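Local coordinates for protein Non-reducing end alpha-L-arabinofuranosidase BoGH43B (Bacteroides ovatus, PDB 5JOZ) that removes terminal non-reducing alpha-L-arabinofuranosyl residues from xyloglucan branches by hydrolysis, converting S units into X units as the polysaccharide is degraded, at residues I361-A366 and F501-L506; F368-S373 and I440-T445; Y447-K452 and G461-R466. One frame throughout, in Å; residues are numbered along the deposited sequence.

Contact 1: residues I361-A366 and F501-L506; sequences IGRRQA and FDFRCL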
# COMPACT_ATOMS: atom_id res chain seq x y z
N ILE A 361 13.49 5.69 -5.61
CA ILE A 361 12.92 4.41 -6.03
C ILE A 361 13.03 3.47 -4.84
O ILE A 361 14.13 3.15 -4.37
CB ILE A 361 13.64 3.81 -7.26
CG1 ILE A 361 13.70 4.86 -8.40
CG2 ILE A 361 12.94 2.53 -7.73
CD1 ILE A 361 14.20 4.36 -9.74
N GLY A 362 11.88 3.04 -4.34
CA GLY A 362 11.87 2.25 -3.11
C GLY A 362 10.85 1.16 -3.09
O GLY A 362 10.10 0.95 -4.04
N ARG A 363 10.83 0.45 -1.96
CA ARG A 363 9.86 -0.59 -1.76
C ARG A 363 9.40 -0.66 -0.32
O ARG A 363 10.12 -0.26 0.60
CB ARG A 363 10.40 -1.92 -2.26
CG ARG A 363 11.41 -2.61 -1.36
CD ARG A 363 11.50 -4.08 -1.71
NE ARG A 363 12.43 -4.34 -2.78
CZ ARG A 363 12.66 -5.54 -3.30
NH1 ARG A 363 12.00 -6.61 -2.86
NH2 ARG A 363 13.55 -5.67 -4.28
N ARG A 364 8.20 -1.20 -0.16
CA ARG A 364 7.56 -1.36 1.13
C ARG A 364 8.42 -2.18 2.10
O ARG A 364 8.94 -3.23 1.72
CB ARG A 364 6.23 -2.10 0.95
CG ARG A 364 5.15 -1.33 0.20
CD ARG A 364 4.16 -2.28 -0.43
NE ARG A 364 3.09 -1.59 -1.16
CZ ARG A 364 3.21 -0.99 -2.35
NH1 ARG A 364 4.37 -0.95 -3.00
NH2 ARG A 364 2.13 -0.41 -2.90
N GLN A 365 8.59 -1.69 3.32
CA GLN A 365 9.18 -2.52 4.38
C GLN A 365 8.17 -3.61 4.79
O GLN A 365 7.23 -3.36 5.53
CB GLN A 365 9.62 -1.70 5.57
CG GLN A 365 10.52 -2.50 6.51
CD GLN A 365 10.83 -1.78 7.79
OE1 GLN A 365 10.83 -0.55 7.83
NE2 GLN A 365 11.12 -2.53 8.85
N ALA A 366 8.39 -4.81 4.27
CA ALA A 366 7.48 -5.93 4.40
C ALA A 366 7.76 -6.82 5.62
O ALA A 366 7.09 -7.85 5.79
CB ALA A 366 7.55 -6.77 3.13
N PHE A 501 20.84 -4.38 -5.24
CA PHE A 501 20.06 -4.04 -4.05
C PHE A 501 19.52 -5.35 -3.46
O PHE A 501 18.75 -6.05 -4.12
CB PHE A 501 18.89 -3.12 -4.43
CG PHE A 501 18.17 -2.51 -3.25
CD1 PHE A 501 17.28 -3.26 -2.47
CD2 PHE A 501 18.36 -1.17 -2.93
CE1 PHE A 501 16.62 -2.69 -1.40
CE2 PHE A 501 17.69 -0.59 -1.86
CZ PHE A 501 16.83 -1.35 -1.09
N ASP A 502 19.97 -5.67 -2.24
CA ASP A 502 19.53 -6.82 -1.47
C ASP A 502 18.41 -6.43 -0.53
O ASP A 502 18.49 -5.40 0.13
CB ASP A 502 20.66 -7.38 -0.60
CG ASP A 502 21.72 -8.13 -1.39
OD1 ASP A 502 21.62 -8.28 -2.63
OD2 ASP A 502 22.68 -8.58 -0.73
N PHE A 503 17.39 -7.27 -0.45
CA PHE A 503 16.28 -7.05 0.46
C PHE A 503 15.93 -8.40 1.09
O PHE A 503 15.41 -9.28 0.41
CB PHE A 503 15.10 -6.48 -0.34
CG PHE A 503 14.05 -5.84 0.52
CD1 PHE A 503 14.28 -4.61 1.13
CD2 PHE A 503 12.82 -6.46 0.73
CE1 PHE A 503 13.32 -4.01 1.93
CE2 PHE A 503 11.85 -5.87 1.52
CZ PHE A 503 12.10 -4.64 2.12
N ARG A 504 16.23 -8.57 2.38
CA ARG A 504 16.01 -9.84 3.06
C ARG A 504 15.08 -9.68 4.25
O ARG A 504 15.44 -9.04 5.22
CB ARG A 504 17.34 -10.43 3.50
CG ARG A 504 17.26 -11.92 3.82
CD ARG A 504 18.59 -12.42 4.35
NE ARG A 504 19.69 -12.05 3.47
CZ ARG A 504 20.20 -12.80 2.49
NH1 ARG A 504 19.72 -14.02 2.23
NH2 ARG A 504 21.21 -12.33 1.76
N CYS A 505 13.88 -10.25 4.14
CA CYS A 505 12.92 -10.30 5.23
C CYS A 505 13.19 -11.51 6.15
O CYS A 505 13.42 -12.64 5.68
CB CYS A 505 11.50 -10.39 4.69
SG CYS A 505 11.01 -9.04 3.60
N LEU A 506 13.15 -11.27 7.45
CA LEU A 506 13.55 -12.28 8.44
C LEU A 506 12.52 -12.49 9.55
O LEU A 506 12.90 -12.91 10.65
CB LEU A 506 14.90 -11.86 9.04
CG LEU A 506 16.03 -11.76 8.01
CD1 LEU A 506 17.16 -10.88 8.53
CD2 LEU A 506 16.52 -13.16 7.63
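R363 lays its side chain over one face of the F503 ring, its methylene stem first and its guanidinium beyond. CD of R363 lies most nearly over the ring centre, 3.6 Å from the centroid of F503, in a CH-pi contact. The guanidinium follows as an offset layer, its centre 4.7 Å from that of the ring and its plane tilted by 28°, with CB of F503 under its face. Two torsions of R363 produce this overlap: CG sits in the crowded position between the backbone N and the carbonyl carbon (chi1 77°), and the chain then bends at chi3 (86°) so that it runs along the ring. F503 answers with CG anti to its own backbone N, and the two side chains overlap lengthwise, the guanidinium over the root of F503.

The far end of the ring reaches the backbone beyond R363. CZ of F503 is 3.5 Å from R364 O, while CA of Q365 and N of A366 lie near the ring edge. Farther along, CB of A366 touches SG of C505 at 4.2 Å.

Strand 359-364 and strand 496-505 belong to different sheets of the concanavalin A-like beta-sandwich, so side chains, without hydrogen bonds between the two segments, join them here. R364 turns away, giving its NE to M13 O; its side chain is about 11 Å from that of D16, the inferred proton acceptor.

R363 also makes a cation-pi contact with W323, and its buried NE, 4.0 Å from CG of F503, has no polar partner in the model. The chemistry therefore points to aromatic pi electrons, rather than an acceptor at NE, as a probable source of stabilisation for this part of the cation.

Contact 2: residues F368-S373 and I440-T445; sequences FNLTAS and ITATET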
# COMPACT_ATOMS: atom_id res chain seq x y z
N PHE A 368 9.33 -6.63 10.01
CA PHE A 368 9.95 -5.96 11.13
C PHE A 368 11.46 -6.14 11.07
O PHE A 368 12.20 -5.16 11.14
CB PHE A 368 9.41 -6.48 12.44
CG PHE A 368 7.99 -6.08 12.69
CD1 PHE A 368 7.68 -4.75 12.98
CD2 PHE A 368 6.96 -7.00 12.58
CE1 PHE A 368 6.36 -4.37 13.20
CE2 PHE A 368 5.65 -6.63 12.80
CZ PHE A 368 5.34 -5.31 13.11
N ASN A 369 11.89 -7.39 10.91
CA ASN A 369 13.29 -7.76 10.93
C ASN A 369 13.80 -7.92 9.51
O ASN A 369 13.37 -8.83 8.79
CB ASN A 369 13.48 -9.05 11.73
CG ASN A 369 12.91 -8.95 13.13
OD1 ASN A 369 11.80 -9.42 13.39
ND2 ASN A 369 13.62 -8.28 14.01
N LEU A 370 14.68 -7.03 9.09
CA LEU A 370 15.25 -7.12 7.75
C LEU A 370 16.63 -6.53 7.60
O LEU A 370 17.12 -5.77 8.43
CB LEU A 370 14.31 -6.53 6.69
CG LEU A 370 13.96 -5.05 6.56
CD1 LEU A 370 15.15 -4.11 6.42
CD2 LEU A 370 13.03 -4.90 5.36
N THR A 371 17.25 -6.92 6.49
CA THR A 371 18.49 -6.35 6.03
C THR A 371 18.26 -5.87 4.61
O THR A 371 17.73 -6.59 3.78
CB THR A 371 19.63 -7.39 6.05
OG1 THR A 371 19.88 -7.76 7.40
CG2 THR A 371 20.91 -6.81 5.44
N ALA A 372 18.65 -4.63 4.36
CA ALA A 372 18.57 -4.03 3.04
C ALA A 372 19.92 -3.41 2.78
O ALA A 372 20.42 -2.67 3.62
CB ALA A 372 17.51 -2.95 3.03
N SER A 373 20.51 -3.71 1.63
CA SER A 373 21.79 -3.10 1.27
C SER A 373 21.92 -2.92 -0.23
O SER A 373 21.27 -3.60 -1.00
CB SER A 373 22.96 -3.92 1.80
OG SER A 373 22.91 -5.25 1.30
N ILE A 440 21.22 -1.01 5.64
CA ILE A 440 20.25 -0.69 6.68
C ILE A 440 19.70 -2.00 7.19
O ILE A 440 19.20 -2.80 6.41
CB ILE A 440 19.06 0.13 6.16
CG1 ILE A 440 19.55 1.45 5.55
CG2 ILE A 440 18.05 0.38 7.28
CD1 ILE A 440 18.56 2.06 4.59
N THR A 441 19.81 -2.22 8.50
CA THR A 441 19.28 -3.40 9.14
C THR A 441 18.20 -2.95 10.11
O THR A 441 18.26 -1.83 10.65
CB THR A 441 20.37 -4.22 9.86
OG1 THR A 441 20.80 -3.55 11.04
CG2 THR A 441 21.56 -4.46 8.94
N ALA A 442 17.22 -3.81 10.33
CA ALA A 442 16.03 -3.42 11.09
C ALA A 442 15.62 -4.48 12.09
O ALA A 442 15.73 -5.68 11.84
CB ALA A 442 14.89 -3.13 10.14
N THR A 443 15.17 -4.00 13.25
CA THR A 443 14.40 -4.79 14.21
C THR A 443 13.09 -4.03 14.42
O THR A 443 12.93 -2.93 13.89
CB THR A 443 15.11 -4.88 15.58
OG1 THR A 443 15.12 -3.58 16.19
CG2 THR A 443 16.54 -5.38 15.42
N GLU A 444 12.19 -4.60 15.22
CA GLU A 444 10.91 -3.96 15.58
C GLU A 444 11.07 -2.53 16.08
O GLU A 444 10.27 -1.65 15.74
CB GLU A 444 10.17 -4.78 16.63
CG GLU A 444 9.49 -6.02 16.09
CD GLU A 444 8.97 -6.92 17.18
OE1 GLU A 444 9.81 -7.55 17.86
OE2 GLU A 444 7.73 -7.00 17.37
N THR A 445 12.12 -2.29 16.87
CA THR A 445 12.35 -1.00 17.51
C THR A 445 13.40 -0.12 16.81
O THR A 445 13.30 1.11 16.87
CB THR A 445 12.83 -1.20 18.97
OG1 THR A 445 14.02 -2.00 18.98
CG2 THR A 445 11.75 -1.92 19.80
O HOH W 1 11.43 -2.76 11.73
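Four backbone hydrogen bonds form the first shell, and their geometry changes along the ladder. At the antiparallel pair A372 and I440 both are nearly straight along the C=O axes, with I440 N 2.7 Å from A372 O and A372 N 2.8 Å from I440 O. The next hydrogen-bonded pair is uneven: A442 N lies 2.7 Å from L370 O, in the carbonyl plane, whereas L370 N is 3.2 Å from A442 O and stands above that carbonyl's plane. CA of N369 adds a CA-H...O contact to the same A442 O.

Beyond the strands a water takes over, giving one hydrogen to F368 O and the other to T443 O, each 2.6 Å from the water oxygen. Alongside, CG of E444 meets CB of F368 at 3.7 Å as the two side chains cross obliquely.

On the face carrying L370, A372, I440 and A442, CD1 of L370 reaches CB of A442 at 3.9 Å; F503 packs against L370 and A372 from strand 496-505. T371 and T441 lie side by side on the other face, where OG1 of T441 bonds to E450. Farther out, the D507 carboxylate accepts from the backbone N of both F368 and N369.

The chemistry implies a sandwich sheet whose pairing does not stop abruptly: where the strands part, water keeps the carbonyls of F368 and T443 linked.

Contact 3: residues Y447-K452 and G461-R466; sequences YTFEIK and GTASTR
With CG anti to the carbonyl carbon in both Y447 (chi1 -67°) and F449 (chi1 -59°), two rings leave the same face of a beta hairpin in the concanavalin A-like domain. T465 is set to meet the first: its OG1 takes the crowded position and bonds to E444 O, which directs CG2 over the face of the Y447 ring, toward its rim. This CH-pi contact brings CG2 of T465 to 3.6 Å from CE2 of Y447, the two side chains crossing at about a right angle.

The backbones pair antiparallel around them. Y447 N donates to A463 O at 2.8 Å, A463 N returns a bond to Y447 O, and F449 N donates to G461 O at 2.9 Å. T448 and T462 stand side by side on the opposite face.

The OH of Y447 is bonded to Q365 OE1, beyond the hairpin. An alanine in place of Y447 would remove the ring under CG2 of T465 and the hydroxyl bonded to Q365, and would probably loosen the join between the hairpin and that residue.

The F449 ring turns its edge to the partner strand, with CE1 3.9 Å from CB of A463 and CD1 3.4 Å from O of G461.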
# COMPACT_ATOMS: atom_id res chain seq x y z
N TYR A 447 16.39 0.83 13.62
CA TYR A 447 17.12 0.75 12.38
C TYR A 447 18.56 1.02 12.72
O TYR A 447 18.83 1.95 13.49
CB TYR A 447 16.67 1.84 11.42
CG TYR A 447 15.26 1.71 10.92
CD1 TYR A 447 14.93 0.74 9.98
CD2 TYR A 447 14.27 2.58 11.34
CE1 TYR A 447 13.65 0.63 9.48
CE2 TYR A 447 12.98 2.48 10.85
CZ TYR A 447 12.67 1.50 9.93
OH TYR A 447 11.39 1.38 9.45
N THR A 448 19.46 0.21 12.17
CA THR A 448 20.90 0.43 12.29
C THR A 448 21.48 0.62 10.89
O THR A 448 21.13 -0.11 9.97
CB THR A 448 21.58 -0.74 13.03
OG1 THR A 448 20.94 -0.92 14.29
CG2 THR A 448 23.08 -0.46 13.27
N PHE A 449 22.35 1.63 10.76
CA PHE A 449 22.89 2.09 9.47
C PHE A 449 24.40 1.81 9.40
O PHE A 449 25.15 2.24 10.30
CB PHE A 449 22.64 3.59 9.33
CG PHE A 449 21.19 3.96 9.39
CD1 PHE A 449 20.58 4.26 10.61
CD2 PHE A 449 20.42 3.99 8.23
CE1 PHE A 449 19.23 4.59 10.66
CE2 PHE A 449 19.07 4.33 8.28
CZ PHE A 449 18.47 4.63 9.49
N GLU A 450 24.84 1.13 8.34
CA GLU A 450 26.21 0.62 8.19
C GLU A 450 26.78 0.91 6.80
O GLU A 450 26.02 1.00 5.83
CB GLU A 450 26.26 -0.90 8.45
CG GLU A 450 25.63 -1.37 9.78
CD GLU A 450 24.17 -1.86 9.68
OE1 GLU A 450 23.46 -1.58 8.68
OE2 GLU A 450 23.72 -2.54 10.64
N ILE A 451 28.11 1.03 6.71
CA ILE A 451 28.81 1.30 5.46
C ILE A 451 30.04 0.40 5.30
O ILE A 451 30.65 -0.02 6.29
CB ILE A 451 29.24 2.79 5.35
CG1 ILE A 451 30.24 3.15 6.46
CG2 ILE A 451 28.01 3.68 5.41
CD1 ILE A 451 30.59 4.62 6.57
N LYS A 452 30.38 0.10 4.05
CA LYS A 452 31.60 -0.63 3.71
C LYS A 452 32.23 -0.11 2.40
O LYS A 452 31.56 0.03 1.37
CB LYS A 452 31.36 -2.15 3.62
CG LYS A 452 32.63 -2.94 3.34
CD LYS A 452 32.45 -4.44 3.42
CE LYS A 452 33.80 -5.14 3.51
NZ LYS A 452 33.63 -6.61 3.62
N GLY A 461 25.37 4.66 12.84
CA GLY A 461 24.32 5.20 13.71
C GLY A 461 23.06 4.35 13.72
O GLY A 461 22.93 3.40 12.95
N THR A 462 22.15 4.70 14.63
CA THR A 462 20.87 4.02 14.80
C THR A 462 19.74 5.03 14.85
O THR A 462 19.98 6.22 15.08
CB THR A 462 20.79 3.24 16.13
OG1 THR A 462 21.10 4.13 17.22
CG2 THR A 462 21.74 2.07 16.14
N ALA A 463 18.52 4.54 14.64
CA ALA A 463 17.32 5.37 14.79
C ALA A 463 16.12 4.51 15.18
O ALA A 463 16.11 3.30 14.92
CB ALA A 463 17.04 6.14 13.50
N SER A 464 15.12 5.13 15.80
CA SER A 464 13.93 4.41 16.26
C SER A 464 12.90 4.22 15.14
O SER A 464 12.66 5.12 14.33
CB SER A 464 13.27 5.16 17.43
OG SER A 464 12.69 6.38 17.00
N THR A 465 12.28 3.05 15.12
CA THR A 465 11.11 2.80 14.28
C THR A 465 9.90 3.60 14.79
O THR A 465 9.03 4.00 14.01
CB THR A 465 10.75 1.31 14.25
OG1 THR A 465 10.54 0.84 15.59
CG2 THR A 465 11.86 0.49 13.60
N ARG A 466 9.87 3.83 16.10
CA ARG A 466 8.84 4.65 16.76
C ARG A 466 8.70 6.06 16.18
O ARG A 466 7.58 6.55 15.99
CB ARG A 466 9.17 4.73 18.25
CG ARG A 466 8.12 5.37 19.14
CD ARG A 466 8.72 5.66 20.50
NE ARG A 466 9.80 6.64 20.39
CZ ARG A 466 10.56 7.07 21.40
NH1 ARG A 466 10.37 6.62 22.64
NH2 ARG A 466 11.51 7.96 21.15

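Overall arrangement
Followed from the N terminus, the chain reaches the first strand of interest at 361-366, within the concanavalin A-like region, and opens contact 1 there. That contact closes only at 501-506, after 134 intervening residues, and the other two lie within its span. Contact 2 joins 368-373 to 440-445 over 66 residues; contact 3, a local hairpin with eight residues between its segments, follows in series, so none cross. Contact 1 spans the two sheets of the sandwich, whereas contacts 2 and 3 continue one sheet outward: strand 496-505 neighbours 370-377, then come 436-442, 446-453 and 456-464. Backbone bonds from D502 to S373 and from T465 to T445 connect successive contacts.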